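Local coordinates for protein IclR transcriptional regulator (Thermotoga maritima, PDB 1MKM) that probably binds DNA through a winged helix-turn-helix domain and regulates transcription, as a member of the IclR family of transcription factors, at the interface of chains A and B and the interface of chains A and C. Residues are numbered along the deposited sequence; one frame, centred on the assembly and turned at random. Chains: chain A/B/C, IclR transcriptional regulator.

Chain A meets two different copies of itself. Contact 1 joins A to B, whereas contacts 2 and 3 are neighbouring patches of one interface between A and C. The centres of the C-alpha atoms of contacts 2 and 3 lie about 7 Å apart, and the two contacts share A:Val74; between the same kind of centres, contact 1 is about 35 and 36 Å away. Both A–C patches use helix 66-77 of A: contact 2 meets strand 61-63 and helix 66-75 of C, contact 3 the end of its helix 6-19 and the loop after it. Two separate surfaces of one chain thus serve the deposited four-chain assembly.

Contact 1: the interface of chains A and B. Residues chain A 123-125, 194, 197; chain B 118-120.
B:Ser120 reaches between A:Val124 and A:Glu194, and hydrogen bonds carry most of this contact, made mainly by loops. It is a small polar part of an interface between two copies of the protein, whose biological role the structure alone does not show. The backbone amide of A:Val124 gives a nearly straight bond to the hydroxyl OG of B:Ser120, 2.9 Å long with 163° at the hydrogen. From the other side of the junction, the amide N of B:Ser120 donates to the carboxylate oxygen OE2 of A:Glu194 at 2.7 Å, approaching from above the carboxylate plane, 37° out of it. The same OE2 receives a weak bond from B:Ser120 OG, at 3.2 Å. Serine suits this place because its small hydroxyl can accept from one loop and donate to another. Its OG stands beside its own backbone N (chi1 -48°), which lets amide and hydroxyl converge on one carboxylate oxygen. Glutamate suits the opposite place: its chain, extended beyond CG, carries the acceptor across to the partner's backbone. With an alanine here the carboxylate is gone, and B:Ser120 N would probably be left without its acceptor.

The methyl CG1 of A:Val124 borders the hydroxyl, 3.4 Å from B:Ser120 OG. Apolar packing is slighter: A:Met123 CA and A:Glu194 CD flank B:Ser120 CB, and A:Ile197, at the start of strand 197-205, brings its methyl CD1 to 3.7 Å from B:Ser120 CB.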
loop_
_atom_site.group_PDB
_atom_site.type_symbol
_atom_site.label_atom_id
_atom_site.label_comp_id
_atom_site.label_asym_id
_atom_site.label_seq_id
_atom_site.Cartn_x
_atom_site.Cartn_y
_atom_site.Cartn_z
ATOM N N MET A 123 0.801 -6.188 -15.386
ATOM C CA MET A 123 1.505 -4.919 -15.271
ATOM C C MET A 123 2.615 -4.948 -14.222
ATOM O O MET A 123 2.480 -5.570 -13.164
ATOM C CB MET A 123 0.514 -3.817 -14.925
ATOM C CG MET A 123 -0.712 -3.774 -15.815
ATOM S SD MET A 123 -0.578 -2.558 -17.123
ATOM C CE MET A 123 -0.499 -1.023 -16.178
ATOM N N VAL A 124 3.702 -4.246 -14.529
ATOM C CA VAL A 124 4.864 -4.166 -13.649
ATOM C C VAL A 124 4.590 -3.276 -12.430
ATOM O O VAL A 124 5.292 -3.346 -11.424
ATOM C CB VAL A 124 6.080 -3.611 -14.430
ATOM C CG1 VAL A 124 6.063 -2.096 -14.414
ATOM C CG2 VAL A 124 7.372 -4.180 -13.870
ATOM N N SER A 125 3.559 -2.444 -12.534
ATOM C CA SER A 125 3.166 -1.537 -11.463
ATOM C C SER A 125 2.757 -2.307 -10.209
ATOM O O SER A 125 2.052 -3.316 -10.292
ATOM C CB SER A 125 1.984 -0.682 -11.912
ATOM O OG SER A 125 0.806 -1.470 -12.018
ATOM N N GLU A 194 3.302 4.307 -21.122
ATOM C CA GLU A 194 4.029 3.181 -21.677
ATOM C C GLU A 194 3.540 2.898 -23.085
ATOM O O GLU A 194 2.385 3.175 -23.434
ATOM C CB GLU A 194 3.828 1.941 -20.807
ATOM C CG GLU A 194 4.241 2.133 -19.369
ATOM C CD GLU A 194 3.927 0.922 -18.516
ATOM O OE1 GLU A 194 2.736 0.678 -18.309
ATOM O OE2 GLU A 194 4.851 0.212 -18.068
ATOM N N ILE A 197 0.191 0.457 -24.285
ATOM C CA ILE A 197 -0.788 0.437 -23.233
ATOM C C ILE A 197 -1.500 1.767 -23.118
ATOM O O ILE A 197 -0.894 2.830 -23.238
ATOM C CB ILE A 197 -0.103 0.041 -21.890
ATOM C CG1 ILE A 197 0.415 -1.410 -21.997
ATOM C CG2 ILE A 197 -1.087 0.202 -20.726
ATOM C CD1 ILE A 197 1.042 -1.981 -20.741
ATOM N N GLU B 118 11.545 -3.576 -17.091
ATOM C CA GLU B 118 11.329 -2.270 -16.500
ATOM C C GLU B 118 9.971 -1.651 -16.797
ATOM O O GLU B 118 9.441 -0.891 -15.982
ATOM C CB GLU B 118 12.459 -1.345 -16.951
ATOM C CG GLU B 118 13.818 -1.841 -16.469
ATOM C CD GLU B 118 14.985 -1.083 -17.066
ATOM O OE1 GLU B 118 14.848 0.137 -17.318
ATOM O OE2 GLU B 118 16.048 -1.707 -17.263
ATOM N N GLN B 119 9.417 -1.953 -17.965
ATOM C CA GLN B 119 8.105 -1.419 -18.333
ATOM C C GLN B 119 7.115 -2.549 -18.646
ATOM O O GLN B 119 7.511 -3.636 -19.077
ATOM C CB GLN B 119 8.234 -0.461 -19.525
ATOM C CG GLN B 119 9.601 -0.471 -20.185
ATOM C CD GLN B 119 9.853 -1.735 -20.990
ATOM O OE1 GLN B 119 9.243 -1.945 -22.045
ATOM N NE2 GLN B 119 10.750 -2.590 -20.495
ATOM N N SER B 120 5.836 -2.296 -18.386
ATOM C CA SER B 120 4.799 -3.292 -18.658
ATOM C C SER B 120 4.663 -3.431 -20.186
ATOM O O SER B 120 4.689 -2.429 -20.911
ATOM C CB SER B 120 3.461 -2.828 -18.072
ATOM O OG SER B 120 3.593 -2.387 -16.729
#

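Contact 2: the interface of chains A and C. Residues chain A 71, 74-75, 78; chain C 63-64, 67-68.
Helix 66-77 of chain A, the helix that in the IclR family links the DNA-binding and C-terminal parts, packs here against the start of the equivalent helix 66-75 of chain C and the end of the short strand 61-63 before it. C:Ile68 is the central apolar group. Its CG1 meets the methyl CG1 of A:Val74 at 3.8 Å, the two side chains crossing obliquely, while its CG2 branch turns toward A:Leu75, 4.1 Å from the branching carbon CG. With CG1 beside the backbone N and the chain extended to CD1 (chi1 -62°, chi2 168°), the isoleucine sends its two arms to different neighbours. The end methyl CD1 lies over one face of the A:Phe78 ring, 3.9 Å above the plane and displaced toward the rim. A beta-branched residue suits this spot because its two branches can touch different neighbours at once.

The lack of a side chain at A:Gly71 suits a close approach: its CA is 4.0 Å from the CA of C:Ile68 and 3.5 Å from the carbonyl O of C:Leu67. Farther along, A:Val74 CG1 also touches, at 4.0 Å, CB of the C:Pro63 ring, a rigid apolar group, and A:Phe78 CE1 lies 3.5 Å from C:Gly64 O. The patch thus joins two linking helices through an apolar seam, and may hold the DNA-binding regions of the two chains in a fixed relation if this pairing is the biological dimer.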
loop_
_atom_site.group_PDB
_atom_site.type_symbol
_atom_site.label_atom_id
_atom_site.label_comp_id
_atom_site.label_asym_id
_atom_site.label_seq_id
_atom_site.Cartn_x
_atom_site.Cartn_y
_atom_site.Cartn_z
ATOM N N GLY A 71 -10.457 15.694 13.968
ATOM C CA GLY A 71 -10.378 15.795 12.525
ATOM C C GLY A 71 -9.073 15.271 11.969
ATOM O O GLY A 71 -9.050 14.390 11.118
ATOM N N VAL A 74 -8.374 11.562 12.586
ATOM C CA VAL A 74 -9.132 10.675 11.716
ATOM C C VAL A 74 -8.556 10.699 10.307
ATOM O O VAL A 74 -8.345 9.648 9.717
ATOM C CB VAL A 74 -10.634 11.077 11.666
ATOM C CG1 VAL A 74 -11.379 10.210 10.664
ATOM C CG2 VAL A 74 -11.259 10.921 13.043
ATOM N N LEU A 75 -8.312 11.897 9.777
ATOM C CA LEU A 75 -7.763 12.058 8.425
ATOM C C LEU A 75 -6.487 11.264 8.309
ATOM O O LEU A 75 -6.261 10.564 7.328
ATOM C CB LEU A 75 -7.438 13.530 8.133
ATOM C CG LEU A 75 -7.337 14.011 6.668
ATOM C CD1 LEU A 75 -6.690 15.386 6.624
ATOM C CD2 LEU A 75 -6.536 13.066 5.837
ATOM N N PHE A 78 -7.328 7.681 7.818
ATOM C CA PHE A 78 -8.401 7.320 6.904
ATOM C C PHE A 78 -7.774 6.463 5.805
ATOM O O PHE A 78 -6.673 6.742 5.366
ATOM C CB PHE A 78 -9.037 8.567 6.316
ATOM C CG PHE A 78 -10.520 8.458 6.119
ATOM C CD1 PHE A 78 -11.375 8.317 7.214
ATOM C CD2 PHE A 78 -11.078 8.563 4.850
ATOM C CE1 PHE A 78 -12.766 8.293 7.049
ATOM C CE2 PHE A 78 -12.474 8.539 4.676
ATOM C CZ PHE A 78 -13.309 8.405 5.785
ATOM N N PRO C 63 -14.373 5.081 11.540
ATOM C CA PRO C 63 -14.715 6.507 11.562
ATOM C C PRO C 63 -15.040 7.098 10.193
ATOM O O PRO C 63 -14.425 6.752 9.185
ATOM C CB PRO C 63 -13.488 7.159 12.218
ATOM C CG PRO C 63 -12.389 6.179 11.972
ATOM C CD PRO C 63 -13.057 4.844 12.150
ATOM N N GLY C 64 -16.022 7.992 10.184
ATOM C CA GLY C 64 -16.450 8.644 8.964
ATOM C C GLY C 64 -15.648 9.887 8.634
ATOM O O GLY C 64 -14.644 10.193 9.279
ATOM N N LEU C 67 -16.106 14.273 10.935
ATOM C CA LEU C 67 -15.128 14.849 11.849
ATOM C C LEU C 67 -14.001 15.561 11.073
ATOM O O LEU C 67 -13.568 16.660 11.449
ATOM C CB LEU C 67 -14.601 13.732 12.746
ATOM C CG LEU C 67 -14.950 13.768 14.247
ATOM C CD1 LEU C 67 -16.312 14.335 14.487
ATOM C CD2 LEU C 67 -14.833 12.382 14.826
ATOM N N ILE C 68 -13.556 14.946 9.975
ATOM C CA ILE C 68 -12.526 15.539 9.128
ATOM C C ILE C 68 -13.045 16.877 8.610
ATOM O O ILE C 68 -12.358 17.900 8.674
ATOM C CB ILE C 68 -12.176 14.632 7.932
ATOM C CG1 ILE C 68 -11.616 13.297 8.439
ATOM C CG2 ILE C 68 -11.154 15.318 7.069
ATOM C CD1 ILE C 68 -11.501 12.187 7.389
#

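Contact 3: the interface of chains A and C. Residues chain A 70, 73-74, 77; chain C 18-21.
One face of the A:Phe73 ring is met by the side-chain nitrogen NZ of C:Lys19, 4.1 Å from the ring centroid, a cation-pi contact. The backbone carbonyl carbon of C:Val18 lies at the edge of this ring, in its plane. On the opposite side of the ring plane, off beyond the end away from CB, A:Arg77 turns a guanidinium face to it, with A:Phe73 CE2 3.6 Å above the centre of that group. A phenylalanine suits this place because it offers a face to the cation and a rim to the backbone. The A:Tyr70 ring takes C:Lys19 differently: the methylene CE sits at its edge, in plane, 3.8 Å from A:Tyr70 CE1.

The lysine bends at chi2 (-56°) and then runs straight, bringing CD to within 3.6 Å of A:Phe73 CE2. C:Val18 divides its methyls: CG1 lies 3.6 Å from A:Phe73 CD2 and also touches A:Tyr70, whereas CG2 meets CG2 of A:Val74 at 3.8 Å.

The pairing may be part of dimerisation, if biological. In the fold, helix 66-77 of chain A presents these side chains to the end of helix 6-19 of chain C and the loop after it, within the helix-turn-helix region.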
loop_
_atom_site.group_PDB
_atom_site.type_symbol
_atom_site.label_atom_id
_atom_site.label_comp_id
_atom_site.label_asym_id
_atom_site.label_seq_id
_atom_site.Cartn_x
_atom_site.Cartn_y
_atom_site.Cartn_z
ATOM N N TYR A 70 -9.791 15.727 16.660
ATOM C CA TYR A 70 -10.447 14.549 16.095
ATOM C C TYR A 70 -10.314 14.517 14.580
ATOM O O TYR A 70 -10.132 13.455 13.986
ATOM C CB TYR A 70 -11.938 14.550 16.408
ATOM C CG TYR A 70 -12.312 14.111 17.788
ATOM C CD1 TYR A 70 -11.575 13.144 18.459
ATOM C CD2 TYR A 70 -13.465 14.597 18.391
ATOM C CE1 TYR A 70 -11.984 12.668 19.694
ATOM C CE2 TYR A 70 -13.879 14.127 19.622
ATOM C CZ TYR A 70 -13.138 13.165 20.266
ATOM O OH TYR A 70 -13.573 12.708 21.485
ATOM N N PHE A 73 -6.794 13.558 13.547
ATOM C CA PHE A 73 -6.491 12.198 13.961
ATOM C C PHE A 73 -7.188 11.197 13.052
ATOM O O PHE A 73 -6.670 10.107 12.782
ATOM C CB PHE A 73 -6.925 11.959 15.406
ATOM C CG PHE A 73 -6.494 10.632 15.940
ATOM C CD1 PHE A 73 -5.146 10.359 16.147
ATOM C CD2 PHE A 73 -7.426 9.648 16.211
ATOM C CE1 PHE A 73 -4.735 9.112 16.619
ATOM C CE2 PHE A 73 -7.033 8.411 16.682
ATOM C CZ PHE A 73 -5.686 8.139 16.887
ATOM N N VAL A 74 -8.374 11.562 12.586
ATOM C CA VAL A 74 -9.132 10.675 11.716
ATOM C C VAL A 74 -8.556 10.699 10.307
ATOM O O VAL A 74 -8.345 9.648 9.717
ATOM C CB VAL A 74 -10.634 11.077 11.666
ATOM C CG1 VAL A 74 -11.379 10.210 10.664
ATOM C CG2 VAL A 74 -11.259 10.921 13.043
ATOM N N ARG A 77 -5.576 8.616 9.634
ATOM C CA ARG A 77 -5.667 7.180 9.500
ATOM C C ARG A 77 -6.776 6.743 8.580
ATOM O O ARG A 77 -7.117 5.559 8.538
ATOM C CB ARG A 77 -5.810 6.510 10.869
ATOM C CG ARG A 77 -7.054 6.851 11.643
ATOM C CD ARG A 77 -7.046 6.097 12.955
ATOM N NE ARG A 77 -5.849 6.392 13.737
ATOM C CZ ARG A 77 -5.480 5.739 14.838
ATOM N NH1 ARG A 77 -6.210 4.731 15.313
ATOM N NH2 ARG A 77 -4.373 6.100 15.471
ATOM N N VAL C 18 -13.083 6.726 17.366
ATOM C CA VAL C 18 -12.038 7.580 16.797
ATOM C C VAL C 18 -10.646 7.161 17.254
ATOM O O VAL C 18 -9.713 7.125 16.448
ATOM C CB VAL C 18 -12.211 9.070 17.185
ATOM C CG1 VAL C 18 -10.855 9.762 17.200
ATOM C CG2 VAL C 18 -13.100 9.783 16.183
ATOM N N LYS C 19 -10.502 6.856 18.544
ATOM C CA LYS C 19 -9.198 6.479 19.080
ATOM C C LYS C 19 -8.943 4.984 19.011
ATOM O O LYS C 19 -7.881 4.517 19.414
ATOM C CB LYS C 19 -9.043 6.962 20.531
ATOM C CG LYS C 19 -9.247 8.480 20.751
ATOM C CD LYS C 19 -8.326 9.355 19.876
ATOM C CE LYS C 19 -8.604 10.875 20.068
ATOM N NZ LYS C 19 -7.750 11.804 19.244
ATOM N N ASN C 20 -9.904 4.234 18.485
ATOM C CA ASN C 20 -9.755 2.791 18.386
ATOM C C ASN C 20 -9.004 2.332 17.133
ATOM O O ASN C 20 -9.414 2.615 16.001
ATOM C CB ASN C 20 -11.126 2.119 18.423
ATOM C CG ASN C 20 -11.029 0.611 18.474
ATOM O OD1 ASN C 20 -10.421 0.048 19.387
ATOM N ND2 ASN C 20 -11.629 -0.056 17.492
ATOM N N PRO C 21 -7.872 1.641 17.321
ATOM C CA PRO C 21 -7.105 1.156 16.171
ATOM C C PRO C 21 -7.934 0.068 15.490
ATOM O O PRO C 21 -8.323 -0.908 16.129
ATOM C CB PRO C 21 -5.845 0.594 16.818
ATOM C CG PRO C 21 -5.677 1.457 18.034
ATOM C CD PRO C 21 -7.089 1.519 18.562
#